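Local coordinates for protein ALDH21) (Physcomitrella patens subsp. patens, PDB 5N5S) that probably oxidises D-glyceraldehyde 3-phosphate with NADP(+) and water to 3-phosphoglycerate without phosphorylating it, as a member of the aldehyde dehydrogenase family, at residues T123-K128 / P218-I223; G135-T140 / F190-V195. All coordinates share one frame; numbering follows the deposited sequence.

Interaction 1 of 2, residues T123-K128 / P218-I223; sequences TMESGK and PLSALI
Glu125, at the C-terminal end of helix 115-126, meets Leu219 and Ser220 in the first turn of helix 219-229, where a carboxylate from one helix takes up backbone N-H groups at the start of another. Helix 219-229 belongs to the Rossmann-type coenzyme domain of the aldehyde dehydrogenase fold, and the side chain of the neighbouring Pro218 lies about 8 Å from the bound NADP.

Apolar packing is slight: the bent chain of Met124 brings CE to 3.8 Å from Leu219 CD2, the side chains crossing at about a right angle.

The polar part is a three-bond grip. Beyond CG the glutamate chain is extended (chi2 173°), which carries both oxygens across. The positive end of the helix dipole would favour the ionised acid. A glutamine here has an NH2 group in place of one oxygen, which would probably leave either Leu219 N or the Ser220 donors without an acceptor. OE1 of Glu125 accepts from Leu219 N at 2.9 Å through its syn lone pair, while Glu125 OE2 takes Ser220 N at 3.1 Å, from 23° outside the carboxylate plane. Ser220 OG completes the grip, donating to Glu125 OE2 at 2.7 Å, nearly along the C-O axis.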
ATOM      1  N   THR B 123      10.631   5.911  38.331  1.00 86.20           N
ATOM      2  CA  THR B 123      10.141   5.285  39.569  1.00 87.84           C
ATOM      3  C   THR B 123       9.923   6.335  40.663  1.00 95.09           C
ATOM      4  O   THR B 123       8.888   6.327  41.331  1.00 94.82           O
ATOM      5  CB  THR B 123      11.131   4.176  40.016  1.00 95.46           C
ATOM      6  OG1 THR B 123      11.013   3.072  39.129  1.00 93.71           O
ATOM      7  CG2 THR B 123      10.896   3.687  41.450  1.00 93.25           C
ATOM      8  N   MET B 124      10.905   7.233  40.828  1.00 94.52           N
ATOM      9  CA  MET B 124      10.910   8.292  41.832  1.00 96.76           C
ATOM     10  C   MET B 124       9.767   9.296  41.661  1.00 99.60           C
ATOM     11  O   MET B 124       9.057   9.572  42.632  1.00100.73           O
ATOM     12  CB  MET B 124      12.285   8.983  41.846  1.00100.89           C
ATOM     13  CG  MET B 124      12.466  10.005  42.945  1.00107.65           C
ATOM     14  SD  MET B 124      12.090  11.673  42.358  1.00112.11           S
ATOM     15  CE  MET B 124      13.574  12.027  41.391  1.00108.85           C
ATOM     16  N   GLU B 125       9.590   9.833  40.443  1.00 93.31           N
ATOM     17  CA  GLU B 125       8.593  10.860  40.167  1.00 92.38           C
ATOM     18  C   GLU B 125       7.171  10.335  39.932  1.00 96.38           C
ATOM     19  O   GLU B 125       6.236  11.134  40.003  1.00 96.68           O
ATOM     20  CB  GLU B 125       9.047  11.768  39.007  1.00 92.53           C
ATOM     21  CG  GLU B 125       8.929  11.151  37.621  1.00100.36           C
ATOM     22  CD  GLU B 125       9.203  12.083  36.456  1.00114.57           C
ATOM     23  OE1 GLU B 125       9.191  13.317  36.656  1.00105.75           O
ATOM     24  OE2 GLU B 125       9.415  11.575  35.332  1.00106.83           O
ATOM     25  N   SER B 126       6.995   9.030  39.643  1.00 92.37           N
ATOM     26  CA  SER B 126       5.661   8.473  39.371  1.00 90.87           C
ATOM     27  C   SER B 126       5.157   7.495  40.432  1.00 95.81           C
ATOM     28  O   SER B 126       3.942   7.372  40.613  1.00 95.96           O
ATOM     29  CB  SER B 126       5.604   7.837  37.982  1.00 91.94           C
ATOM     30  OG  SER B 126       6.364   6.642  37.916  1.00 99.60           O
ATOM     31  N   GLY B 127       6.084   6.815  41.108  1.00 92.35           N
ATOM     32  CA  GLY B 127       5.763   5.832  42.138  1.00 92.47           C
ATOM     33  C   GLY B 127       5.633   4.419  41.610  1.00 93.40           C
ATOM     34  O   GLY B 127       5.276   3.512  42.365  1.00 93.94           O
ATOM     35  N   LYS B 128       5.910   4.221  40.306  1.00 87.56           N
ATOM     36  CA  LYS B 128       5.819   2.904  39.677  1.00 85.73           C
ATOM     37  C   LYS B 128       7.023   2.024  40.024  1.00 90.58           C
ATOM     38  O   LYS B 128       8.130   2.552  40.127  1.00 90.46           O
ATOM     39  CB  LYS B 128       5.594   2.997  38.154  1.00 85.34           C
ATOM     40  CG  LYS B 128       6.797   3.460  37.321  1.00 95.11           C
ATOM     41  CD  LYS B 128       6.593   3.229  35.831  1.00 99.55           C
ATOM     42  CE  LYS B 128       5.649   4.230  35.207  1.00105.11           C
ATOM     43  NZ  LYS B 128       5.076   3.723  33.935  1.00107.25           N
ATOM     44  N   PRO B 218       7.504  15.701  35.424  1.00 82.42           N
ATOM     45  CA  PRO B 218       8.119  16.365  34.261  1.00 81.27           C
ATOM     46  C   PRO B 218       9.534  15.936  33.882  1.00 85.90           C
ATOM     47  O   PRO B 218       9.957  16.215  32.765  1.00 84.53           O
ATOM     48  CB  PRO B 218       8.093  17.836  34.664  1.00 84.61           C
ATOM     49  CG  PRO B 218       8.221  17.821  36.172  1.00 91.31           C
ATOM     50  CD  PRO B 218       7.761  16.468  36.667  1.00 86.50           C
ATOM     51  N   LEU B 219      10.272  15.320  34.821  1.00 84.82           N
ATOM     52  CA  LEU B 219      11.676  14.911  34.713  1.00 85.55           C
ATOM     53  C   LEU B 219      11.992  14.045  33.500  1.00 89.22           C
ATOM     54  O   LEU B 219      13.014  14.278  32.857  1.00 89.31           O
ATOM     55  CB  LEU B 219      12.127  14.219  36.012  1.00 87.09           C
ATOM     56  CG  LEU B 219      12.658  15.070  37.191  1.00 93.75           C
ATOM     57  CD1 LEU B 219      11.804  16.301  37.475  1.00 94.57           C
ATOM     58  CD2 LEU B 219      12.733  14.244  38.442  1.00 94.89           C
ATOM     59  N   SER B 220      11.118  13.064  33.179  1.00 85.00           N
ATOM     60  CA  SER B 220      11.274  12.167  32.027  1.00 82.97           C
ATOM     61  C   SER B 220      11.298  12.951  30.728  1.00 86.41           C
ATOM     62  O   SER B 220      12.151  12.689  29.878  1.00 86.43           O
ATOM     63  CB  SER B 220      10.157  11.135  31.990  1.00 84.54           C
ATOM     64  OG  SER B 220      10.280  10.294  33.119  1.00 95.12           O
ATOM     65  N   ALA B 221      10.387  13.938  30.598  1.00 81.98           N
ATOM     66  CA  ALA B 221      10.289  14.826  29.439  1.00 80.30           C
ATOM     67  C   ALA B 221      11.481  15.783  29.373  1.00 84.84           C
ATOM     68  O   ALA B 221      11.910  16.141  28.281  1.00 84.82           O
ATOM     69  CB  ALA B 221       8.991  15.609  29.495  1.00 80.57           C
ATOM     70  N   LEU B 222      12.018  16.183  30.533  1.00 82.81           N
ATOM     71  CA  LEU B 222      13.160  17.094  30.615  1.00 84.16           C
ATOM     72  C   LEU B 222      14.478  16.418  30.268  1.00 89.42           C
ATOM     73  O   LEU B 222      15.367  17.080  29.727  1.00 89.80           O
ATOM     74  CB  LEU B 222      13.229  17.811  31.971  1.00 86.19           C
ATOM     75  CG  LEU B 222      12.091  18.790  32.275  1.00 90.56           C
ATOM     76  CD1 LEU B 222      12.111  19.210  33.717  1.00 92.74           C
ATOM     77  CD2 LEU B 222      12.139  20.004  31.369  1.00 93.68           C
ATOM     78  N   ILE B 223      14.596  15.099  30.543  1.00 85.98           N
ATOM     79  CA  ILE B 223      15.778  14.291  30.204  1.00 85.79           C
ATOM     80  C   ILE B 223      15.807  14.122  28.669  1.00 86.49           C
ATOM     81  O   ILE B 223      16.884  14.161  28.064  1.00 87.83           O
ATOM     82  CB  ILE B 223      15.832  12.947  31.012  1.00 89.02           C
ATOM     83  CG1 ILE B 223      16.173  13.224  32.499  1.00 90.80           C
ATOM     84  CG2 ILE B 223      16.846  11.953  30.414  1.00 89.95           C
ATOM     85  CD1 ILE B 223      15.667  12.189  33.496  1.00 92.57           C
TER

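Interaction 2 of 2, residues G135-T140 / F190-V195; sequences GEVTRT and FPLNLV. With NAP (NADP nicotinamide-adenine-dinucleotide phosphate), chain G.
At the N-terminus of helix 193-205, which follows the first strand of the Rossmann-type coenzyme domain, Leu192 and Asn193 are held by Glu136 from the second turn of helix 130-151. The contact shows how one buried carboxylate oxygen can serve a helix start. Glu136 OE2 accepts from Asn193 N at 2.8 Å, an almost straight bond (168°) on its anti lone pair, and from Leu192 N, also at 2.8 Å, nearly end-on to the C-O bond. An extended glutamate chain, with CG anti to the backbone N (chi1 -163°), reaches this turn. The ring of Phe190 lies obliquely beside the acid, its CD2 3.8 Å from Glu136 CD, with the two planes 64° apart.

Thr140, one turn further along helix 130-151, combines polar and apolar contacts. Its OG1 donates to Glu136 O at 2.7 Å, and Thr140 N reaches the same carbonyl from the opposite face. The threonine methyl CG2 packs 3.7 Å from Leu192 CG, the two side chains lying crosswise.

Arg139, a residue of the succinate-binding site, packs against Asn193: one outer end of the Asn193 amide lies over one face of the guanidinium, the two flat groups being inclined to each other. The charge of Arg139 is met by a salt bridge to Asp477, and Arg166 of a second subunit packs against the same arginine. On the coenzyme side, Leu194 CD1 comes within 3.4 Å of the nicotinamide carbon C5N of NADP.

The other oxygen of Glu136, OE1, forms a salt bridge with Lys128. Between that ammonium group and the two N-H groups at the positive end of a helix dipole, the buried carboxylate is likely to be stabilised as the anion.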
ATOM      1  N   GLY B 135      10.851  -1.314  31.990  1.00 77.46           N
ATOM      2  CA  GLY B 135       9.975  -1.731  30.907  1.00 74.96           C
ATOM      3  C   GLY B 135       9.515  -0.570  30.052  1.00 77.14           C
ATOM      4  O   GLY B 135       9.396  -0.725  28.836  1.00 75.55           O
ATOM      5  N   GLU B 136       9.276   0.610  30.678  1.00 74.35           N
ATOM      6  CA  GLU B 136       8.872   1.842  29.997  1.00 73.42           C
ATOM      7  C   GLU B 136      10.036   2.458  29.192  1.00 77.21           C
ATOM      8  O   GLU B 136       9.802   2.991  28.104  1.00 75.29           O
ATOM      9  CB  GLU B 136       8.279   2.865  30.976  1.00 75.50           C
ATOM     10  CG  GLU B 136       7.481   3.953  30.262  1.00 82.77           C
ATOM     11  CD  GLU B 136       7.051   5.168  31.059  1.00 98.63           C
ATOM     12  OE1 GLU B 136       6.834   5.039  32.283  1.00 91.01           O
ATOM     13  OE2 GLU B 136       6.890   6.246  30.446  1.00 92.33           O
ATOM     14  N   VAL B 137      11.277   2.379  29.718  1.00 75.24           N
ATOM     15  CA  VAL B 137      12.469   2.892  29.028  1.00 74.98           C
ATOM     16  C   VAL B 137      12.720   2.041  27.768  1.00 78.07           C
ATOM     17  O   VAL B 137      12.973   2.603  26.703  1.00 76.54           O
ATOM     18  CB  VAL B 137      13.727   3.017  29.931  1.00 80.22           C
ATOM     19  CG1 VAL B 137      14.825   3.798  29.221  1.00 80.42           C
ATOM     20  CG2 VAL B 137      13.394   3.688  31.262  1.00 81.23           C
ATOM     21  N   THR B 138      12.573   0.701  27.884  1.00 74.93           N
ATOM     22  CA  THR B 138      12.719  -0.256  26.777  1.00 73.93           C
ATOM     23  C   THR B 138      11.680   0.027  25.670  1.00 75.59           C
ATOM     24  O   THR B 138      12.029   0.012  24.488  1.00 74.22           O
ATOM     25  CB  THR B 138      12.668  -1.707  27.313  1.00 81.57           C
ATOM     26  OG1 THR B 138      13.715  -1.884  28.273  1.00 86.78           O
ATOM     27  CG2 THR B 138      12.821  -2.763  26.198  1.00 74.29           C
ATOM     28  N   ARG B 139      10.417   0.308  26.080  1.00 71.16           N
ATOM     29  CA  ARG B 139       9.279   0.654  25.222  1.00 69.15           C
ATOM     30  C   ARG B 139       9.547   1.960  24.472  1.00 72.48           C
ATOM     31  O   ARG B 139       9.189   2.079  23.298  1.00 69.40           O
ATOM     32  CB  ARG B 139       8.013   0.820  26.083  1.00 70.07           C
ATOM     33  CG  ARG B 139       7.269  -0.472  26.370  1.00 80.37           C
ATOM     34  CD  ARG B 139       5.938  -0.506  25.641  1.00 89.97           C
ATOM     35  NE  ARG B 139       4.801  -0.199  26.511  1.00 99.08           N
ATOM     36  CZ  ARG B 139       3.577   0.068  26.067  1.00111.64           C
ATOM     37  NH1 ARG B 139       2.597   0.331  26.924  1.00103.47           N
ATOM     38  NH2 ARG B 139       3.324   0.081  24.765  1.00 91.02           N
ATOM     39  N   THR B 140      10.168   2.944  25.163  1.00 72.33           N
ATOM     40  CA  THR B 140      10.522   4.269  24.632  1.00 72.73           C
ATOM     41  C   THR B 140      11.617   4.138  23.570  1.00 77.29           C
ATOM     42  O   THR B 140      11.540   4.806  22.535  1.00 77.22           O
ATOM     43  CB  THR B 140      10.871   5.236  25.781  1.00 82.53           C
ATOM     44  OG1 THR B 140       9.764   5.302  26.680  1.00 82.27           O
ATOM     45  CG2 THR B 140      11.211   6.638  25.299  1.00 82.23           C
ATOM     46  N   PHE B 190       2.554   7.436  32.280  1.00 85.84           N
ATOM     47  CA  PHE B 190       3.695   6.993  31.470  1.00 85.87           C
ATOM     48  C   PHE B 190       4.376   8.271  31.032  1.00 91.07           C
ATOM     49  O   PHE B 190       4.103   8.762  29.931  1.00 91.50           O
ATOM     50  CB  PHE B 190       3.286   6.114  30.285  1.00 86.40           C
ATOM     51  CG  PHE B 190       2.780   4.741  30.639  1.00 88.35           C
ATOM     52  CD1 PHE B 190       1.450   4.542  30.994  1.00 91.99           C
ATOM     53  CD2 PHE B 190       3.617   3.637  30.563  1.00 91.08           C
ATOM     54  CE1 PHE B 190       0.977   3.267  31.309  1.00 93.11           C
ATOM     55  CE2 PHE B 190       3.144   2.360  30.871  1.00 94.28           C
ATOM     56  CZ  PHE B 190       1.825   2.183  31.239  1.00 92.43           C
ATOM     57  N   PRO B 191       5.182   8.898  31.927  1.00 87.64           N
ATOM     58  CA  PRO B 191       5.761  10.206  31.588  1.00 87.17           C
ATOM     59  C   PRO B 191       6.854  10.197  30.526  1.00 87.74           C
ATOM     60  O   PRO B 191       7.311  11.270  30.132  1.00 87.82           O
ATOM     61  CB  PRO B 191       6.267  10.741  32.934  1.00 91.15           C
ATOM     62  CG  PRO B 191       6.437   9.580  33.790  1.00 96.24           C
ATOM     63  CD  PRO B 191       5.581   8.464  33.285  1.00 90.44           C
ATOM     64  N   LEU B 192       7.270   9.017  30.067  1.00 81.34           N
ATOM     65  CA  LEU B 192       8.301   8.922  29.049  1.00 79.73           C
ATOM     66  C   LEU B 192       7.750   8.353  27.746  1.00 77.88           C
ATOM     67  O   LEU B 192       7.872   9.005  26.712  1.00 77.54           O
ATOM     68  CB  LEU B 192       9.509   8.116  29.565  1.00 81.20           C
ATOM     69  CG  LEU B 192      10.743   8.055  28.670  1.00 86.15           C
ATOM     70  CD1 LEU B 192      11.463   9.401  28.602  1.00 87.43           C
ATOM     71  CD2 LEU B 192      11.684   6.966  29.124  1.00 89.21           C
ATOM     72  N   ASN B 193       7.150   7.158  27.793  1.00 71.14           N
ATOM     73  CA  ASN B 193       6.618   6.472  26.617  1.00 68.58           C
ATOM     74  C   ASN B 193       5.500   7.239  25.916  1.00 69.90           C
ATOM     75  O   ASN B 193       5.491   7.264  24.684  1.00 67.82           O
ATOM     76  CB  ASN B 193       6.191   5.039  26.946  1.00 67.18           C
ATOM     77  CG  ASN B 193       5.984   4.144  25.740  1.00 87.76           C
ATOM     78  OD1 ASN B 193       6.880   3.942  24.916  1.00 86.81           O
ATOM     79  ND2 ASN B 193       4.803   3.563  25.626  1.00 74.26           N
ATOM     80  N   LEU B 194       4.597   7.898  26.671  1.00 67.01           N
ATOM     81  CA  LEU B 194       3.491   8.659  26.063  1.00 65.71           C
ATOM     82  C   LEU B 194       3.934  10.000  25.475  1.00 67.01           C
ATOM     83  O   LEU B 194       3.292  10.499  24.552  1.00 63.93           O
ATOM     84  CB  LEU B 194       2.303   8.814  27.007  1.00 66.26           C
ATOM     85  CG  LEU B 194       1.581   7.496  27.294  1.00 70.95           C
ATOM     86  CD1 LEU B 194       0.709   7.629  28.484  1.00 72.17           C
ATOM     87  CD2 LEU B 194       0.793   6.992  26.088  1.00 72.09           C
ATOM     88  N   VAL B 195       5.068  10.537  25.964  1.00 64.66           N
ATOM     89  CA  VAL B 195       5.700  11.744  25.422  1.00 64.21           C
ATOM     90  C   VAL B 195       6.388  11.296  24.098  1.00 68.92           C
ATOM     91  O   VAL B 195       6.255  11.975  23.071  1.00 67.60           O
ATOM     92  CB  VAL B 195       6.700  12.336  26.443  1.00 68.52           C
ATOM     93  CG1 VAL B 195       7.642  13.343  25.786  1.00 68.39           C
ATOM     94  CG2 VAL B 195       5.968  12.967  27.621  1.00 69.08           C
TER
HETATM   95  PA  NAP G 502      -5.228  14.702  33.208  1.00 82.35           P
HETATM   96  O1A NAP G 502      -6.404  15.017  32.361  1.00 82.06           O
HETATM   97  O2A NAP G 502      -5.382  15.137  34.671  1.00 84.13           O
HETATM   98  O5B NAP G 502      -3.928  15.487  32.706  1.00 83.51           O
HETATM   99  C5B NAP G 502      -3.164  15.242  31.508  1.00 84.52           C
HETATM  100  C4B NAP G 502      -2.404  16.503  31.173  1.00 87.17           C
HETATM  101  O4B NAP G 502      -3.328  17.576  30.873  1.00 87.77           O
HETATM  102  C3B NAP G 502      -1.458  17.049  32.248  1.00 88.34           C
HETATM  103  O3B NAP G 502      -0.242  17.475  31.642  1.00 88.48           O
HETATM  104  C2B NAP G 502      -2.247  18.216  32.840  1.00 89.20           C
HETATM  105  O2B NAP G 502      -1.486  19.212  33.555  1.00 92.15           O
HETATM  106  C1B NAP G 502      -2.952  18.735  31.593  1.00 87.29           C
HETATM  107  N9A NAP G 502      -4.109  19.625  31.690  1.00 84.30           N
HETATM  108  C8A NAP G 502      -5.218  19.466  32.480  1.00 83.57           C
HETATM  109  N7A NAP G 502      -6.134  20.387  32.305  1.00 83.84           N
HETATM  110  C5A NAP G 502      -5.592  21.211  31.330  1.00 82.84           C
HETATM  111  C6A NAP G 502      -6.078  22.368  30.681  1.00 81.30           C
HETATM  112  N6A NAP G 502      -7.281  22.896  30.913  1.00 78.90           N
HETATM  113  N1A NAP G 502      -5.285  22.948  29.747  1.00 81.83           N
HETATM  114  C2A NAP G 502      -4.092  22.400  29.484  1.00 81.60           C
HETATM  115  N3A NAP G 502      -3.532  21.311  30.027  1.00 81.32           N
HETATM  116  C4A NAP G 502      -4.339  20.758  30.947  1.00 82.75           C
HETATM  117  O3  NAP G 502      -4.704  13.194  33.298  1.00 81.20           O
HETATM  118  PN  NAP G 502      -3.649  12.414  34.214  1.00 81.92           P
HETATM  119  O1N NAP G 502      -4.174  12.328  35.595  1.00 82.43           O
HETATM  120  O2N NAP G 502      -2.303  12.986  33.997  1.00 80.26           O
HETATM  121  O5D NAP G 502      -3.731  10.963  33.550  1.00 83.98           O
HETATM  122  C5D NAP G 502      -4.831  10.060  33.828  1.00 83.02           C
HETATM  123  C4D NAP G 502      -5.789   9.938  32.663  1.00 79.04           C
HETATM  124  O4D NAP G 502      -5.050   9.753  31.431  1.00 77.68           O
HETATM  125  C3D NAP G 502      -6.724   8.734  32.731  1.00 77.66           C
HETATM  126  O3D NAP G 502      -8.040   9.057  32.289  1.00 79.34           O
HETATM  127  C2D NAP G 502      -6.025   7.748  31.797  1.00 75.70           C
HETATM  128  O2D NAP G 502      -6.838   6.711  31.269  1.00 75.51           O
HETATM  129  C1D NAP G 502      -5.618   8.719  30.652  1.00 74.07           C
HETATM  130  N1N NAP G 502      -4.525   8.106  29.790  1.00 66.24           N
HETATM  131  C2N NAP G 502      -4.770   7.825  28.428  1.00 60.03           C
HETATM  132  C3N NAP G 502      -3.803   7.148  27.702  1.00 61.12           C
HETATM  133  C7N NAP G 502      -3.973   6.657  26.277  1.00 57.37           C
HETATM  134  O7N NAP G 502      -2.986   6.193  25.667  1.00 59.50           O
HETATM  135  N7N NAP G 502      -5.175   6.779  25.704  1.00 52.40           N
HETATM  136  C4N NAP G 502      -2.616   6.787  28.342  1.00 65.28           C
HETATM  137  C5N NAP G 502      -2.409   7.087  29.679  1.00 65.36           C
HETATM  138  C6N NAP G 502      -3.370   7.753  30.382  1.00 66.39           C
HETATM  139  P2B NAP G 502      -1.017  19.104  35.082  1.00 92.88           P
HETATM  140  O1X NAP G 502      -1.077  17.713  35.667  1.00 93.27           O
HETATM  141  O2X NAP G 502      -1.874  20.137  35.854  1.00 92.97           O
HETATM  142  O3X NAP G 502       0.410  19.627  34.929  1.00 93.19           O

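Overall arrangement
Interactions 1 and 2 repeat one principle: consecutive helices 115-126 and 130-151 each send a glutamate to the start of a helix in the coenzyme domain. Their centres lie 10 Å apart, and along the chain interaction 2 is nested within the loop closed by interaction 1. Lys128, from the first contact, joins them: its NZ is 2.7 Å from Glu136 OE1, and it also makes a cation-pi contact with Phe190. Packing adds a second link, Ser220 CB lying 3.4 Å from Pro191 O. Both contacts lie near ligand sites, interaction 2 the closer: in interaction 1 Glu125 is about 8 Å, side chain to side chain, from NADP-binding Trp188, whereas interaction 2 contains succinate-binding Arg139, its side chain about 4 Å from that of Arg475, another succinate-binding residue.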